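Local coordinates for Ton_1535 (Thermococcus onnurineus, PDB 3ZPJ), which is of unknown function but folds as an alpha-solenoid, a curved stack of helices whose course is marked by a left-handed helical turn, at residues Y211-P216 with E247-L252; I204-T209 with A220-G225. All blocks are in the same frame, centred on the assembly; numbering follows the deposited sequence.

Interaction 1 (Y211-P216 with E247-L252); sequences YDVGLP and ELEVAL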
loop_
_atom_site.group_PDB
_atom_site.type_symbol
_atom_site.label_atom_id
_atom_site.label_comp_id
_atom_site.label_asym_id
_atom_site.label_seq_id
_atom_site.Cartn_x
_atom_site.Cartn_y
_atom_site.Cartn_z
ATOM N N TYR A 211 -8.765 -1.612 4.693
ATOM C CA TYR A 211 -7.566 -1.805 5.489
ATOM C C TYR A 211 -7.208 -3.275 5.614
ATOM O O TYR A 211 -6.111 -3.681 5.242
ATOM C CB TYR A 211 -7.780 -1.223 6.889
ATOM C CG TYR A 211 -6.514 -1.102 7.709
ATOM C CD1 TYR A 211 -5.696 0.009 7.580
ATOM C CD2 TYR A 211 -6.146 -2.091 8.630
ATOM C CE1 TYR A 211 -4.545 0.139 8.332
ATOM C CE2 TYR A 211 -4.982 -1.970 9.392
ATOM C CZ TYR A 211 -4.190 -0.841 9.223
ATOM O OH TYR A 211 -3.032 -0.675 9.935
ATOM N N ASP A 212 -8.130 -4.065 6.155
ATOM C CA ASP A 212 -7.881 -5.487 6.383
ATOM C C ASP A 212 -7.652 -6.222 5.070
ATOM O O ASP A 212 -6.740 -7.041 4.961
ATOM C CB ASP A 212 -9.041 -6.124 7.154
ATOM C CG ASP A 212 -9.219 -5.533 8.558
ATOM O OD1 ASP A 212 -9.617 -4.351 8.668
ATOM O OD2 ASP A 212 -8.977 -6.256 9.551
ATOM N N VAL A 213 -8.475 -5.929 4.067
ATOM C CA VAL A 213 -8.267 -6.525 2.754
ATOM C C VAL A 213 -7.563 -5.571 1.790
ATOM O O VAL A 213 -7.631 -5.754 0.581
ATOM C CB VAL A 213 -9.586 -6.984 2.096
ATOM C CG1 VAL A 213 -10.305 -8.017 2.962
ATOM C CG2 VAL A 213 -10.471 -5.791 1.826
ATOM N N GLY A 214 -6.867 -4.573 2.316
ATOM C CA GLY A 214 -6.197 -3.612 1.457
ATOM C C GLY A 214 -4.953 -4.097 0.723
ATOM O O GLY A 214 -3.882 -3.504 0.846
ATOM N N LEU A 215 -5.079 -5.190 -0.021
ATOM C CA LEU A 215 -3.992 -5.649 -0.868
ATOM C C LEU A 215 -3.741 -4.601 -1.938
ATOM O O LEU A 215 -4.675 -3.970 -2.425
ATOM C CB LEU A 215 -4.319 -6.992 -1.513
ATOM C CG LEU A 215 -4.462 -8.127 -0.496
ATOM C CD1 LEU A 215 -4.677 -9.446 -1.217
ATOM C CD2 LEU A 215 -3.264 -8.212 0.463
ATOM N N PRO A 216 -2.469 -4.418 -2.310
ATOM C CA PRO A 216 -2.123 -3.334 -3.238
ATOM C C PRO A 216 -2.903 -3.408 -4.551
ATOM O O PRO A 216 -3.284 -2.361 -5.066
ATOM C CB PRO A 216 -0.604 -3.491 -3.442
ATOM C CG PRO A 216 -0.257 -4.848 -2.910
ATOM C CD PRO A 216 -1.300 -5.209 -1.887
ATOM N N GLU A 247 -15.839 -6.911 2.087
ATOM C CA GLU A 247 -16.923 -6.432 1.243
ATOM C C GLU A 247 -17.527 -5.152 1.821
ATOM O O GLU A 247 -17.794 -4.207 1.085
ATOM C CB GLU A 247 -17.955 -7.534 0.994
ATOM C CG GLU A 247 -17.439 -8.639 0.051
ATOM C CD GLU A 247 -18.375 -9.841 -0.084
ATOM O OE1 GLU A 247 -19.308 -9.998 0.735
ATOM O OE2 GLU A 247 -18.175 -10.646 -1.016
ATOM N N LEU A 248 -17.682 -5.095 3.143
ATOM C CA LEU A 248 -18.197 -3.894 3.798
ATOM C C LEU A 248 -17.275 -2.686 3.651
ATOM O O LEU A 248 -17.741 -1.570 3.404
ATOM C CB LEU A 248 -18.496 -4.160 5.273
ATOM C CG LEU A 248 -19.635 -5.162 5.472
ATOM C CD1 LEU A 248 -19.924 -5.436 6.942
ATOM C CD2 LEU A 248 -20.873 -4.638 4.799
ATOM N N GLU A 249 -15.972 -2.906 3.813
ATOM C CA GLU A 249 -15.004 -1.840 3.639
ATOM C C GLU A 249 -15.107 -1.308 2.213
ATOM O O GLU A 249 -15.052 -0.104 1.983
ATOM C CB GLU A 249 -13.570 -2.328 3.960
ATOM C CG GLU A 249 -13.362 -2.706 5.431
ATOM C CD GLU A 249 -11.913 -3.075 5.795
ATOM O OE1 GLU A 249 -11.207 -3.687 4.958
ATOM O OE2 GLU A 249 -11.497 -2.771 6.943
ATOM N N VAL A 250 -15.287 -2.208 1.254
ATOM C CA VAL A 250 -15.400 -1.783 -0.127
ATOM C C VAL A 250 -16.678 -0.985 -0.346
ATOM O O VAL A 250 -16.659 0.059 -0.997
ATOM C CB VAL A 250 -15.313 -2.964 -1.099
ATOM C CG1 VAL A 250 -15.911 -2.591 -2.447
ATOM C CG2 VAL A 250 -13.868 -3.358 -1.270
ATOM N N ALA A 251 -17.780 -1.455 0.224
ATOM C CA ALA A 251 -19.041 -0.730 0.111
ATOM C C ALA A 251 -18.854 0.679 0.675
ATOM O O ALA A 251 -19.350 1.654 0.121
ATOM C CB ALA A 251 -20.146 -1.458 0.844
ATOM N N LEU A 252 -18.113 0.777 1.769
ATOM C CA LEU A 252 -17.892 2.057 2.421
ATOM C C LEU A 252 -17.087 2.999 1.517
ATOM O O LEU A 252 -17.341 4.201 1.449
ATOM C CB LEU A 252 -17.176 1.847 3.759
ATOM C CG LEU A 252 -17.035 3.075 4.655
ATOM C CD1 LEU A 252 -18.398 3.738 4.858
ATOM C CD2 LEU A 252 -16.422 2.667 5.977
#

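Interaction 2 (I204-T209 with A220-G225); sequences IELAKT and AALLKG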
loop_
_atom_site.group_PDB
_atom_site.type_symbol
_atom_site.label_atom_id
_atom_site.label_comp_id
_atom_site.label_asym_id
_atom_site.label_seq_id
_atom_site.Cartn_x
_atom_site.Cartn_y
_atom_site.Cartn_z
ATOM N N ILE A 204 -4.814 7.786 0.975
ATOM C CA ILE A 204 -4.783 7.566 2.418
ATOM C C ILE A 204 -6.177 7.231 2.958
ATOM O O ILE A 204 -6.318 6.312 3.773
ATOM C CB ILE A 204 -4.196 8.776 3.153
ATOM C CG1 ILE A 204 -2.687 8.868 2.875
ATOM C CG2 ILE A 204 -4.464 8.664 4.650
ATOM C CD1 ILE A 204 -2.050 10.204 3.281
ATOM N N GLU A 205 -7.208 7.942 2.488
ATOM C CA GLU A 205 -8.583 7.605 2.892
ATOM C C GLU A 205 -8.893 6.193 2.417
ATOM O O GLU A 205 -9.493 5.409 3.126
ATOM C CB GLU A 205 -9.626 8.548 2.288
ATOM C CG GLU A 205 -9.505 10.017 2.647
ATOM C CD GLU A 205 -10.599 10.862 1.975
ATOM O OE1 GLU A 205 -11.763 10.401 1.921
ATOM O OE2 GLU A 205 -10.291 11.973 1.482
ATOM N N LEU A 206 -8.463 5.875 1.202
ATOM C CA LEU A 206 -8.702 4.561 0.650
ATOM C C LEU A 206 -7.966 3.506 1.473
ATOM O O LEU A 206 -8.572 2.544 1.917
ATOM C CB LEU A 206 -8.299 4.516 -0.826
ATOM C CG LEU A 206 -8.279 3.150 -1.519
ATOM C CD1 LEU A 206 -9.547 2.359 -1.275
ATOM C CD2 LEU A 206 -8.099 3.377 -3.016
ATOM N N ALA A 207 -6.668 3.688 1.699
ATOM C CA ALA A 207 -5.949 2.706 2.499
ATOM C C ALA A 207 -6.582 2.550 3.891
ATOM O O ALA A 207 -6.629 1.451 4.431
ATOM C CB ALA A 207 -4.467 3.064 2.625
ATOM N N LYS A 208 -7.063 3.653 4.459
ATOM C CA LYS A 208 -7.682 3.625 5.784
ATOM C C LYS A 208 -9.031 2.926 5.768
ATOM O O LYS A 208 -9.383 2.241 6.717
ATOM C CB LYS A 208 -7.859 5.040 6.348
ATOM C CG LYS A 208 -6.707 5.522 7.192
ATOM C CD LYS A 208 -6.843 7.007 7.515
ATOM C CE LYS A 208 -5.543 7.558 8.098
ATOM N NZ LYS A 208 -5.565 9.058 8.236
ATOM N N THR A 209 -9.782 3.109 4.687
ATOM C CA THR A 209 -11.131 2.569 4.578
ATOM C C THR A 209 -11.075 1.078 4.271
ATOM O O THR A 209 -11.765 0.272 4.897
ATOM C CB THR A 209 -11.912 3.242 3.444
ATOM O OG1 THR A 209 -11.833 4.671 3.579
ATOM C CG2 THR A 209 -13.376 2.792 3.468
ATOM N N ALA A 220 -5.494 -0.537 -5.849
ATOM C CA ALA A 220 -5.323 -0.066 -7.233
ATOM C C ALA A 220 -6.612 -0.184 -8.059
ATOM O O ALA A 220 -6.952 0.703 -8.838
ATOM C CB ALA A 220 -4.184 -0.803 -7.933
ATOM N N ALA A 221 -7.333 -1.283 -7.889
ATOM C CA ALA A 221 -8.577 -1.451 -8.620
ATOM C C ALA A 221 -9.631 -0.451 -8.142
ATOM O O ALA A 221 -10.360 0.135 -8.949
ATOM C CB ALA A 221 -9.089 -2.882 -8.490
ATOM N N LEU A 222 -9.709 -0.254 -6.830
ATOM C CA LEU A 222 -10.739 0.611 -6.253
ATOM C C LEU A 222 -10.550 2.041 -6.718
ATOM O O LEU A 222 -11.514 2.734 -7.056
ATOM C CB LEU A 222 -10.697 0.537 -4.729
ATOM C CG LEU A 222 -11.230 -0.808 -4.236
ATOM C CD1 LEU A 222 -11.217 -0.910 -2.724
ATOM C CD2 LEU A 222 -12.657 -1.013 -4.780
ATOM N N LEU A 223 -9.288 2.463 -6.763
ATOM C CA LEU A 223 -8.950 3.821 -7.149
ATOM C C LEU A 223 -9.370 4.091 -8.599
ATOM O O LEU A 223 -9.831 5.180 -8.921
ATOM C CB LEU A 223 -7.439 4.061 -6.920
ATOM C CG LEU A 223 -6.978 5.508 -6.905
ATOM C CD1 LEU A 223 -7.558 6.214 -5.688
ATOM C CD2 LEU A 223 -5.447 5.578 -6.910
ATOM N N LYS A 224 -9.229 3.087 -9.461
ATOM C CA LYS A 224 -9.691 3.175 -10.849
ATOM C C LYS A 224 -11.195 3.053 -10.945
ATOM O O LYS A 224 -11.743 3.201 -12.021
ATOM C CB LYS A 224 -9.129 2.030 -11.702
ATOM C CG LYS A 224 -7.625 2.002 -11.842
ATOM C CD LYS A 224 -7.202 0.842 -12.748
ATOM C CE LYS A 224 -6.017 0.090 -12.145
ATOM N NZ LYS A 224 -5.761 -1.231 -12.804
ATOM N N GLY A 225 -11.859 2.716 -9.843
ATOM C CA GLY A 225 -13.285 2.426 -9.903
ATOM C C GLY A 225 -13.638 1.078 -10.526
ATOM O O GLY A 225 -14.763 0.864 -10.990
#

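Interaction 1 (Y211-P216 with E247-L252)
A type I beta turn running from Tyr211 to Gly214 meets the carboxylate of Glu249, which reaches over from helix 240-256. The turn lies in the linker between helices 194-209 and 216-223. Glu249 OE1 accepts a hydrogen bond from Tyr211 N at 3.2 Å. The N-H approaches from above the carboxylate plane, 58° out of it, and the bond is bent. Asp212 N gives Glu249 OE1 a second, weak bond at 3.3 Å. The extended side chain of Glu249, with CG beside its backbone N (chi1 -66°), carries the carboxylate to the start of the turn. Val213 CG2 packs against Glu249 OE1 at 3.8 Å. Glu249 OE2 lies 3.0 Å from Asp212 OD1. These two like-charged carboxylate oxygens would probably repel unless the surroundings ease them. His285 of helix 280-293 makes a weak hydrogen bond to Asp212 OD1 and touches Glu249. An alanine in place of Glu249 would probably leave the N-H groups of Tyr211 and Asp212 without their acceptor and let the turn shift. The contact is a side-chain-to-backbone link between an interhelical beta turn and a helix of an alpha-solenoid.

Interaction 2 (I204-T209 with A220-G225)
Leu206 of helix 194-209 points at the last turn of helix 216-223 and touches both Leu222 and Leu223. All contacts across the pair are apolar. The two methyls of Leu206 divide the work. Leu206 CD1 meets Leu222 CD1 at 3.9 Å and lies 4.1 Å from Leu222 CB. Leu206 CD2 turns to Leu223 instead, with Leu223 CD1 3.9 Å away and Leu223 CB 4.0 Å away. Leu206 thus sits with its forked end against two successive residues of the facing helix. Its CG stands opposite its backbone N (chi1 171°), which carries the fork toward helix 216-223. In both pairs the side chains run at a slant to each other.

Polar bonds run within the segments, not between them. Thr209 OG1 is modelled as a donor to Glu205 O, one turn back in its own helix, at a distance so short that its geometry is doubtful. Gly225, the first residue to leave helical phi/psi, closes a Schellman motif with positive phi, and Gly225 N is bonded to Leu222 O at 2.8 Å.

Neighbouring helices extend the apolar packing. Trp253 of helix 240-256 touches Leu206, and Ala230 of helix 227-237 touches Leu222.

No hydrogen bond or charge pair joins the two segments. Their association here therefore rests on dispersion and on the burial of leucine methyls, so the pairing is probably set by how those methyls pack.

The centres of interactions 1 and 2 lie about 8 Å apart, near the middle of the solenoid. Their segments alternate along the chain: 204-209, 211-216, 220-225, then 247-252. Helix 194-209 thus runs into the linker of interaction 1, and helix 216-223 follows it. The contacts also touch directly. Glu249 CB packs on Thr209 O at 3.3 Å, and Val250 CG2 meets Leu222 CD1 at 3.9 Å. Helix 240-256 therefore borders both helices of interaction 2 as well as the linker between them. Polar contact to the linker and leucine packing beside it join helices 194-209, 216-223 and 240-256 into one continuous central region of the fold.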